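Local coordinates for RNase III (PDB 7DEY), which probably cleaves double-stranded RNA as an endonuclease of the ribonuclease III family, leaving 5'-phosphomonoester ends, at residues 3-8 with 91-96; 76-81 with 146-151; 82-87 with 142-147. One frame throughout, in Å; residues are numbered along the deposited sequence.

Interaction 1: 3-8 with 91-96; sequences PPLPFI and YGFDKR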
loop_
_atom_site.group_PDB
_atom_site.type_symbol
_atom_site.label_atom_id
_atom_site.label_comp_id
_atom_site.label_asym_id
_atom_site.label_seq_id
_atom_site.Cartn_x
_atom_site.Cartn_y
_atom_site.Cartn_z
ATOM N N PRO C 3 -2.729 -15.209 -1.358
ATOM C CA PRO C 3 -3.038 -16.096 -0.243
ATOM C C PRO C 3 -4.499 -16.517 -0.267
ATOM O O PRO C 3 -5.396 -15.697 -0.522
ATOM C CB PRO C 3 -2.698 -15.248 0.987
ATOM C CG PRO C 3 -2.837 -13.873 0.536
ATOM C CD PRO C 3 -2.433 -13.845 -0.893
ATOM N N PRO C 4 -4.778 -17.802 -0.042
ATOM C CA PRO C 4 -6.171 -18.270 -0.056
ATOM C C PRO C 4 -6.995 -17.574 1.014
ATOM O O PRO C 4 -6.530 -17.350 2.134
ATOM C CB PRO C 4 -6.051 -19.775 0.223
ATOM C CG PRO C 4 -4.628 -20.120 -0.022
ATOM C CD PRO C 4 -3.828 -18.886 0.263
ATOM N N LEU C 5 -8.227 -17.237 0.660
ATOM C CA LEU C 5 -9.115 -16.528 1.578
ATOM C C LEU C 5 -9.679 -17.489 2.611
ATOM O O LEU C 5 -10.353 -18.460 2.238
ATOM C CB LEU C 5 -10.264 -15.873 0.828
ATOM C CG LEU C 5 -11.238 -15.145 1.743
ATOM C CD1 LEU C 5 -10.519 -14.001 2.453
ATOM C CD2 LEU C 5 -12.437 -14.632 0.963
ATOM N N PRO C 6 -9.446 -17.268 3.901
ATOM C CA PRO C 6 -10.053 -18.128 4.911
ATOM C C PRO C 6 -11.564 -18.006 4.873
ATOM O O PRO C 6 -12.127 -16.928 4.642
ATOM C CB PRO C 6 -9.472 -17.608 6.227
ATOM C CG PRO C 6 -8.958 -16.280 5.919
ATOM C CD PRO C 6 -8.527 -16.294 4.501
ATOM N N PHE C 7 -12.207 -19.145 5.119
ATOM C CA PHE C 7 -13.585 -19.415 4.745
ATOM C C PHE C 7 -14.518 -19.224 5.926
ATOM O O PHE C 7 -14.161 -19.521 7.067
ATOM C CB PHE C 7 -13.691 -20.848 4.222
ATOM C CG PHE C 7 -15.037 -21.213 3.667
ATOM C CD1 PHE C 7 -15.399 -20.826 2.414
ATOM C CD2 PHE C 7 -15.909 -21.974 4.398
ATOM C CE1 PHE C 7 -16.596 -21.173 1.915
ATOM C CE2 PHE C 7 -17.091 -22.326 3.901
ATOM C CZ PHE C 7 -17.446 -21.929 2.654
ATOM N N ILE C 8 -15.722 -18.737 5.630
ATOM C CA ILE C 8 -16.825 -18.655 6.583
ATOM C C ILE C 8 -17.802 -19.776 6.254
ATOM O O ILE C 8 -18.441 -19.758 5.196
ATOM C CB ILE C 8 -17.529 -17.296 6.511
ATOM C CG1 ILE C 8 -16.598 -16.176 6.937
ATOM C CG2 ILE C 8 -18.805 -17.292 7.353
ATOM C CD1 ILE C 8 -17.229 -14.839 6.732
ATOM N N TYR C 91 -10.536 -10.092 -3.456
ATOM C CA TYR C 91 -11.402 -11.196 -3.087
ATOM C C TYR C 91 -12.818 -10.968 -3.599
ATOM O O TYR C 91 -13.763 -11.633 -3.140
ATOM C CB TYR C 91 -11.397 -11.390 -1.575
ATOM C CG TYR C 91 -10.098 -11.894 -0.961
ATOM C CD1 TYR C 91 -9.592 -13.149 -1.275
ATOM C CD2 TYR C 91 -9.394 -11.115 -0.032
ATOM C CE1 TYR C 91 -8.413 -13.614 -0.700
ATOM C CE2 TYR C 91 -8.214 -11.578 0.554
ATOM C CZ TYR C 91 -7.735 -12.831 0.217
ATOM O OH TYR C 91 -6.574 -13.285 0.796
ATOM N N GLY C 92 -12.982 -10.019 -4.516
ATOM C CA GLY C 92 -14.244 -9.808 -5.198
ATOM C C GLY C 92 -15.408 -9.572 -4.268
ATOM O O GLY C 92 -16.499 -10.103 -4.501
ATOM N N PHE C 93 -15.198 -8.790 -3.206
ATOM C CA PHE C 93 -16.283 -8.502 -2.277
ATOM C C PHE C 93 -17.385 -7.692 -2.939
ATOM O O PHE C 93 -18.549 -7.787 -2.535
ATOM C CB PHE C 93 -15.755 -7.748 -1.064
ATOM C CG PHE C 93 -15.072 -8.620 -0.077
ATOM C CD1 PHE C 93 -14.768 -9.940 -0.398
ATOM C CD2 PHE C 93 -14.728 -8.129 1.172
ATOM C CE1 PHE C 93 -14.144 -10.764 0.509
ATOM C CE2 PHE C 93 -14.097 -8.939 2.083
ATOM C CZ PHE C 93 -13.807 -10.274 1.750
ATOM N N ASP C 94 -17.035 -6.879 -3.938
ATOM C CA ASP C 94 -18.041 -6.172 -4.713
ATOM C C ASP C 94 -19.050 -7.127 -5.329
ATOM O O ASP C 94 -20.174 -6.713 -5.638
ATOM C CB ASP C 94 -17.361 -5.358 -5.809
ATOM C CG ASP C 94 -16.409 -6.192 -6.638
ATOM O OD1 ASP C 94 -15.331 -6.545 -6.131
ATOM O OD2 ASP C 94 -16.743 -6.518 -7.797
ATOM N N LYS C 95 -18.668 -8.394 -5.508
ATOM C CA LYS C 95 -19.515 -9.428 -6.083
ATOM C C LYS C 95 -20.281 -10.197 -5.020
ATOM O O LYS C 95 -21.478 -10.455 -5.190
ATOM C CB LYS C 95 -18.660 -10.390 -6.907
ATOM C CG LYS C 95 -17.466 -9.713 -7.570
ATOM C CD LYS C 95 -16.874 -10.593 -8.659
ATOM C CE LYS C 95 -16.187 -9.768 -9.728
ATOM N NZ LYS C 95 -17.096 -8.736 -10.313
ATOM N N ARG C 96 -19.607 -10.573 -3.927
ATOM C CA ARG C 96 -20.273 -11.228 -2.801
ATOM C C ARG C 96 -21.295 -10.326 -2.137
ATOM O O ARG C 96 -22.213 -10.823 -1.482
ATOM C CB ARG C 96 -19.256 -11.650 -1.746
ATOM C CG ARG C 96 -18.053 -12.276 -2.319
ATOM C CD ARG C 96 -17.172 -12.872 -1.250
ATOM N NE ARG C 96 -15.922 -13.323 -1.860
ATOM C CZ ARG C 96 -15.789 -14.472 -2.505
ATOM N NH1 ARG C 96 -16.825 -15.301 -2.594
ATOM N NH2 ARG C 96 -14.625 -14.797 -3.042
#

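Interaction 2: 76-81 with 146-151; sequences SQLIDN and PKLEAF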
loop_
_atom_site.group_PDB
_atom_site.type_symbol
_atom_site.label_atom_id
_atom_site.label_comp_id
_atom_site.label_asym_id
_atom_site.label_seq_id
_atom_site.Cartn_x
_atom_site.Cartn_y
_atom_site.Cartn_z
ATOM N N SER C 76 -0.971 2.534 10.632
ATOM C CA SER C 76 -2.050 3.325 10.064
ATOM C C SER C 76 -2.114 3.162 8.549
ATOM O O SER C 76 -3.205 3.197 7.963
ATOM C CB SER C 76 -1.880 4.781 10.470
ATOM O OG SER C 76 -1.212 5.512 9.471
ATOM N N GLN C 77 -0.966 2.918 7.907
ATOM C CA GLN C 77 -0.943 2.736 6.466
ATOM C C GLN C 77 -1.530 1.396 6.036
ATOM O O GLN C 77 -2.183 1.336 4.991
ATOM C CB GLN C 77 0.483 2.899 5.964
ATOM C CG GLN C 77 0.975 4.346 6.008
ATOM C CD GLN C 77 0.268 5.254 5.010
ATOM O OE1 GLN C 77 0.552 5.208 3.811
ATOM N NE2 GLN C 77 -0.660 6.079 5.504
ATOM N N LEU C 78 -1.351 0.315 6.819
ATOM C CA LEU C 78 -1.902 -0.979 6.416
ATOM C C LEU C 78 -3.318 -1.260 6.923
ATOM O O LEU C 78 -3.974 -2.153 6.374
ATOM C CB LEU C 78 -0.993 -2.123 6.853
ATOM C CG LEU C 78 0.521 -1.880 6.749
ATOM C CD1 LEU C 78 1.270 -2.824 7.677
ATOM C CD2 LEU C 78 1.060 -2.009 5.328
ATOM N N ILE C 79 -3.830 -0.548 7.936
ATOM C CA ILE C 79 -5.229 -0.734 8.328
ATOM C C ILE C 79 -6.167 0.252 7.655
ATOM O O ILE C 79 -7.363 0.271 8.001
ATOM C CB ILE C 79 -5.481 -0.635 9.854
ATOM C CG1 ILE C 79 -4.879 0.638 10.449
ATOM C CG2 ILE C 79 -5.081 -1.906 10.609
ATOM C CD1 ILE C 79 -5.862 1.763 10.644
ATOM N N ASP C 80 -5.687 1.099 6.740
ATOM C CA ASP C 80 -6.592 2.156 6.310
ATOM C C ASP C 80 -7.428 1.747 5.088
ATOM O O ASP C 80 -7.284 0.663 4.520
ATOM C CB ASP C 80 -5.832 3.458 6.090
ATOM C CG ASP C 80 -4.773 3.344 5.063
ATOM O OD1 ASP C 80 -4.852 2.414 4.225
ATOM O OD2 ASP C 80 -3.862 4.210 5.079
ATOM N N ASN C 81 -8.345 2.634 4.701
ATOM C CA ASN C 81 -9.384 2.266 3.746
ATOM C C ASN C 81 -8.817 1.930 2.379
ATOM O O ASN C 81 -9.352 1.051 1.697
ATOM C CB ASN C 81 -10.399 3.391 3.624
ATOM C CG ASN C 81 -11.226 3.536 4.853
ATOM O OD1 ASN C 81 -10.700 3.822 5.928
ATOM N ND2 ASN C 81 -12.526 3.312 4.723
ATOM N N PRO C 146 3.858 -8.705 0.317
ATOM C CA PRO C 146 4.335 -7.675 -0.623
ATOM C C PRO C 146 4.350 -6.287 -0.015
ATOM O O PRO C 146 5.301 -5.529 -0.251
ATOM C CB PRO C 146 3.338 -7.772 -1.787
ATOM C CG PRO C 146 2.655 -9.082 -1.628
ATOM C CD PRO C 146 2.589 -9.297 -0.159
ATOM N N LYS C 147 3.329 -5.929 0.775
ATOM C CA LYS C 147 3.318 -4.609 1.400
ATOM C C LYS C 147 4.464 -4.463 2.385
ATOM O O LYS C 147 5.021 -3.365 2.534
ATOM C CB LYS C 147 1.984 -4.347 2.116
ATOM C CG LYS C 147 0.754 -4.688 1.293
ATOM C CD LYS C 147 -0.311 -3.607 1.364
ATOM C CE LYS C 147 -0.059 -2.471 0.400
ATOM N NZ LYS C 147 -0.425 -2.860 -0.977
ATOM N N LEU C 148 4.834 -5.543 3.067
ATOM C CA LEU C 148 5.898 -5.396 4.049
ATOM C C LEU C 148 7.253 -5.383 3.377
ATOM O O LEU C 148 8.141 -4.633 3.792
ATOM C CB LEU C 148 5.841 -6.501 5.095
ATOM C CG LEU C 148 4.674 -6.449 6.087
ATOM C CD1 LEU C 148 4.968 -7.411 7.232
ATOM C CD2 LEU C 148 4.411 -5.034 6.585
ATOM N N GLU C 149 7.437 -6.183 2.331
ATOM C CA GLU C 149 8.696 -6.090 1.614
ATOM C C GLU C 149 8.845 -4.723 0.975
ATOM O O GLU C 149 9.962 -4.202 0.900
ATOM C CB GLU C 149 8.826 -7.211 0.584
ATOM C CG GLU C 149 10.284 -7.548 0.209
ATOM C CD GLU C 149 11.268 -7.486 1.399
ATOM O OE1 GLU C 149 10.913 -7.936 2.525
ATOM O OE2 GLU C 149 12.411 -6.985 1.195
ATOM N N ALA C 150 7.739 -4.096 0.555
ATOM C CA ALA C 150 7.839 -2.702 0.126
ATOM C C ALA C 150 8.380 -1.830 1.252
ATOM O O ALA C 150 9.254 -0.990 1.030
ATOM C CB ALA C 150 6.497 -2.180 -0.375
ATOM N N PHE C 151 7.929 -2.052 2.479
ATOM C CA PHE C 151 8.389 -1.174 3.544
ATOM C C PHE C 151 9.813 -1.518 3.970
ATOM O O PHE C 151 10.584 -0.622 4.339
ATOM C CB PHE C 151 7.440 -1.239 4.737
ATOM C CG PHE C 151 6.087 -0.621 4.482
ATOM C CD1 PHE C 151 5.605 -0.433 3.184
ATOM C CD2 PHE C 151 5.281 -0.242 5.544
ATOM C CE1 PHE C 151 4.356 0.124 2.949
ATOM C CE2 PHE C 151 4.031 0.320 5.320
ATOM C CZ PHE C 151 3.570 0.500 4.020
#

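Interaction 3: 82-87 with 142-147; sequences HTLTQF and KLYAPK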
loop_
_atom_site.group_PDB
_atom_site.type_symbol
_atom_site.label_atom_id
_atom_site.label_comp_id
_atom_site.label_asym_id
_atom_site.label_seq_id
_atom_site.Cartn_x
_atom_site.Cartn_y
_atom_site.Cartn_z
ATOM N N HIS C 82 -7.750 2.613 1.957
ATOM C CA HIS C 82 -7.121 2.293 0.678
ATOM C C HIS C 82 -6.719 0.823 0.602
ATOM O O HIS C 82 -7.115 0.107 -0.324
ATOM C CB HIS C 82 -5.900 3.182 0.465
ATOM C CG HIS C 82 -5.055 2.785 -0.706
ATOM N ND1 HIS C 82 -4.098 1.793 -0.637
ATOM C CD2 HIS C 82 -5.044 3.228 -1.985
ATOM C CE1 HIS C 82 -3.521 1.657 -1.818
ATOM N NE2 HIS C 82 -4.077 2.517 -2.653
ATOM N N THR C 83 -5.927 0.350 1.564
ATOM C CA THR C 83 -5.444 -1.020 1.455
ATOM C C THR C 83 -6.537 -2.051 1.729
ATOM O O THR C 83 -6.546 -3.120 1.099
ATOM C CB THR C 83 -4.280 -1.258 2.388
ATOM O OG1 THR C 83 -4.084 -2.664 2.479
ATOM C CG2 THR C 83 -4.589 -0.725 3.747
ATOM N N LEU C 84 -7.441 -1.778 2.688
ATOM C CA LEU C 84 -8.504 -2.741 2.981
ATOM C C LEU C 84 -9.476 -2.840 1.823
ATOM O O LEU C 84 -10.048 -3.909 1.594
ATOM C CB LEU C 84 -9.273 -2.364 4.249
ATOM C CG LEU C 84 -8.507 -2.262 5.560
ATOM C CD1 LEU C 84 -9.477 -2.213 6.696
ATOM C CD2 LEU C 84 -7.597 -3.451 5.689
ATOM N N THR C 85 -9.680 -1.739 1.090
ATOM C CA THR C 85 -10.458 -1.803 -0.141
ATOM C C THR C 85 -9.742 -2.634 -1.185
ATOM O O THR C 85 -10.376 -3.389 -1.927
ATOM C CB THR C 85 -10.712 -0.412 -0.706
ATOM O OG1 THR C 85 -11.438 0.378 0.238
ATOM C CG2 THR C 85 -11.510 -0.524 -1.985
ATOM N N GLN C 86 -8.418 -2.495 -1.265
ATOM C CA GLN C 86 -7.663 -3.259 -2.249
ATOM C C GLN C 86 -7.789 -4.749 -1.981
ATOM O O GLN C 86 -8.013 -5.532 -2.903
ATOM C CB GLN C 86 -6.198 -2.824 -2.241
ATOM C CG GLN C 86 -5.450 -3.212 -3.493
ATOM C CD GLN C 86 -4.083 -2.561 -3.591
ATOM O OE1 GLN C 86 -3.486 -2.174 -2.585
ATOM N NE2 GLN C 86 -3.577 -2.436 -4.819
ATOM N N PHE C 87 -7.697 -5.154 -0.713
ATOM C CA PHE C 87 -7.930 -6.551 -0.365
ATOM C C PHE C 87 -9.339 -6.987 -0.743
ATOM O O PHE C 87 -9.531 -8.089 -1.275
ATOM C CB PHE C 87 -7.696 -6.773 1.133
ATOM C CG PHE C 87 -6.267 -6.576 1.565
ATOM C CD1 PHE C 87 -5.222 -6.801 0.683
ATOM C CD2 PHE C 87 -5.970 -6.167 2.854
ATOM C CE1 PHE C 87 -3.901 -6.619 1.085
ATOM C CE2 PHE C 87 -4.669 -5.970 3.251
ATOM C CZ PHE C 87 -3.627 -6.198 2.363
ATOM N N LYS C 142 0.670 -13.631 5.250
ATOM C CA LYS C 142 0.932 -13.761 3.824
ATOM C C LYS C 142 0.297 -12.622 3.036
ATOM O O LYS C 142 0.921 -12.075 2.123
ATOM C CB LYS C 142 0.407 -15.115 3.328
ATOM C CG LYS C 142 0.711 -16.270 4.276
ATOM C CD LYS C 142 0.265 -17.612 3.712
ATOM C CE LYS C 142 -1.251 -17.742 3.725
ATOM N NZ LYS C 142 -1.763 -18.810 2.811
ATOM N N LEU C 143 -0.937 -12.255 3.392
ATOM C CA LEU C 143 -1.666 -11.208 2.684
ATOM C C LEU C 143 -0.889 -9.909 2.650
ATOM O O LEU C 143 -1.095 -9.079 1.757
ATOM C CB LEU C 143 -3.026 -10.982 3.354
ATOM C CG LEU C 143 -4.019 -9.960 2.794
ATOM C CD1 LEU C 143 -4.277 -10.180 1.331
ATOM C CD2 LEU C 143 -5.318 -10.029 3.580
ATOM N N TYR C 144 0.002 -9.708 3.612
ATOM C CA TYR C 144 0.712 -8.453 3.737
ATOM C C TYR C 144 2.142 -8.516 3.239
ATOM O O TYR C 144 2.785 -7.466 3.155
ATOM C CB TYR C 144 0.704 -7.997 5.197
ATOM C CG TYR C 144 -0.546 -7.244 5.571
ATOM C CD1 TYR C 144 -0.788 -5.983 5.042
ATOM C CD2 TYR C 144 -1.475 -7.783 6.446
ATOM C CE1 TYR C 144 -1.919 -5.275 5.374
ATOM C CE2 TYR C 144 -2.619 -7.089 6.787
ATOM C CZ TYR C 144 -2.841 -5.825 6.250
ATOM O OH TYR C 144 -3.985 -5.095 6.559
ATOM N N ALA C 145 2.655 -9.710 2.908
ATOM C CA ALA C 145 4.037 -9.922 2.487
ATOM C C ALA C 145 4.525 -8.883 1.477
ATOM O O ALA C 145 5.526 -8.207 1.750
ATOM C CB ALA C 145 4.206 -11.328 1.915
ATOM N N PRO C 146 3.858 -8.705 0.317
ATOM C CA PRO C 146 4.335 -7.675 -0.623
ATOM C C PRO C 146 4.350 -6.287 -0.015
ATOM O O PRO C 146 5.301 -5.529 -0.251
ATOM C CB PRO C 146 3.338 -7.772 -1.787
ATOM C CG PRO C 146 2.655 -9.082 -1.628
ATOM C CD PRO C 146 2.589 -9.297 -0.159
ATOM N N LYS C 147 3.329 -5.929 0.775
ATOM C CA LYS C 147 3.318 -4.609 1.400
ATOM C C LYS C 147 4.464 -4.463 2.385
ATOM O O LYS C 147 5.021 -3.365 2.534
ATOM C CB LYS C 147 1.984 -4.347 2.116
ATOM C CG LYS C 147 0.754 -4.688 1.293
ATOM C CD LYS C 147 -0.311 -3.607 1.364
ATOM C CE LYS C 147 -0.059 -2.471 0.400
ATOM N NZ LYS C 147 -0.425 -2.860 -0.977
#

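Interaction 1: 3-8 with 91-96
The Schellman motif that ends helix 81-90 in the ribonuclease III domain brings Y91 against P3 and L5 of the N-terminal tail. G92 is the C-prime residue of this turn, where a positive phi suits glycine, and also the N-cap of helix 93-96. L5 covers one face of the Y91 ring. L5 CG stands anti to the backbone N (chi1 179°), and L5 CD1 makes a CH-pi contact 3.6 Å from the centroid of the Y91 ring. L5 CB touches the rim at Y91 CE1, while L5 CD2 lies 4.3 Å from F93 CE1, at that ring's edge. In the plane of the Y91 ring, Y91 OH donates to P3 O over 3.0 Å, with the donor 39° above the carbonyl plane. P3 carries no amide hydrogen, but its carbonyl can still accept. The same hydroxyl accepts from W139 NE1 of helix 134-143. A phenylalanine in place of Y91 would probably keep the apolar face for L5 yet leave P3 O and W139 NE1 each without this mate. At the backbone of the same residue, R96 NE bonds to Y91 O at 3.0 Å, approaching nearly along the C=O axis. Tyrosine thus serves both needs of an irregular tail: a flat apolar face takes up the leucine, and a hydroxyl used as donor and acceptor joins a carbonyl of the tail to a neighbouring helix.

Interaction 2: 76-81 with 146-151
The ring of F151 meets Q77 at its edge, where Q77 CB lies near the ring plane and 4.4 Å from F151 CZ, while L78 approaches the same end of the ring obliquely through CD2. This is helix-to-helix packing inside the all-helical ribonuclease III part of the chain: the last turn of helix 68-78 rests on helix 145-156. L78 carries most of it, and its two methyls divide the work. L78 CD2 is 3.8 Å from F151 CE2, and the two side chains run antiparallel, side by side. L78 CD1 instead meets L148 CD2 at 4.0 Å, the leucines crossing at about a right angle. A chi1 of -38° sets CG of L78 beside the backbone N, and the two methyls fork from it. A forked leucine suits this place because one residue can reach two partners, and K147, L148 and F151 are available together because they share one side of their helix, where F151 N bonds to K147 O. I59 of helix 42-62 packs against L78, and F63 against both L148 and F151, so the middle of the contact is largely apolar. The edge of the contact belongs to the dimer: Q77 O accepts from H82 NE2 of the second subunit, and Q86 of that subunit packs on F151. K147 adds only the root of its long chain, its CB resting 4.1 Å from L78 CD2.

Interaction 3: 82-87 with 142-147
Y144 OH, which touches F87 and L84, is hydrogen-bonded to L78 O, a carbonyl at the end of helix 68-78. Bound in this way, the hydroxyl lies in a largely apolar setting, 3.5 Å from F87 CE2 and 4.1 Å from L84 CD2. The two rings form a T-shaped pair: the edge of F87 is turned to the face of Y144, with centroids 5.1 Å apart and planes at 82°. F87 CZ stands over that face. CG of F87 is anti to the carbonyl carbon (chi1 -66°), which starts the ring out toward helix 134-143. Here helix 81-90 packs against the joint between helices 134-143 and 145-156, with Y144 as the residue between those two helices. Both faces of the F87 ring are occupied. Over the centre of one comes L143, whose CG lies 3.8 Å from the F87 centroid in a CH-pi contact, the two side chains meeting tip to tip; T83 O sits above the opposite face, nearer the rim. Phenylalanine suits the spot, being flat enough to enter between these groups while presenting an edge to tyrosine. Beyond it runs the lysine chain, bent at chi2, chi3 and chi4: K147 CD passes 4.0 Å from T83 OG1, and K147 NZ ends 3.5 Å from Q86 OE1. At the start of helix 81-90, H82 stacks its ring on H82 of the second subunit.

Overall arrangement
From the N terminus, interaction 1 closes a loop of 82 residues by bringing the tail 3-8 back to the turn after helix 81-90. Interactions 2 and 3 begin inside that loop and end beyond it, so interaction 1 crosses both. Interactions 2 and 3 close their own loops onto one stretch, sharing P146 and K147, with their centres about 6 Å apart. Together they join the consecutive helices 68-78 and 81-90 to helices 134-143 and 145-156. Interaction 1 abuts interaction 3 where P3 packs on K142 and L143, drawing the tail onto helix 134-143. All three touch the second subunit, so these helices lie beside the interface with it.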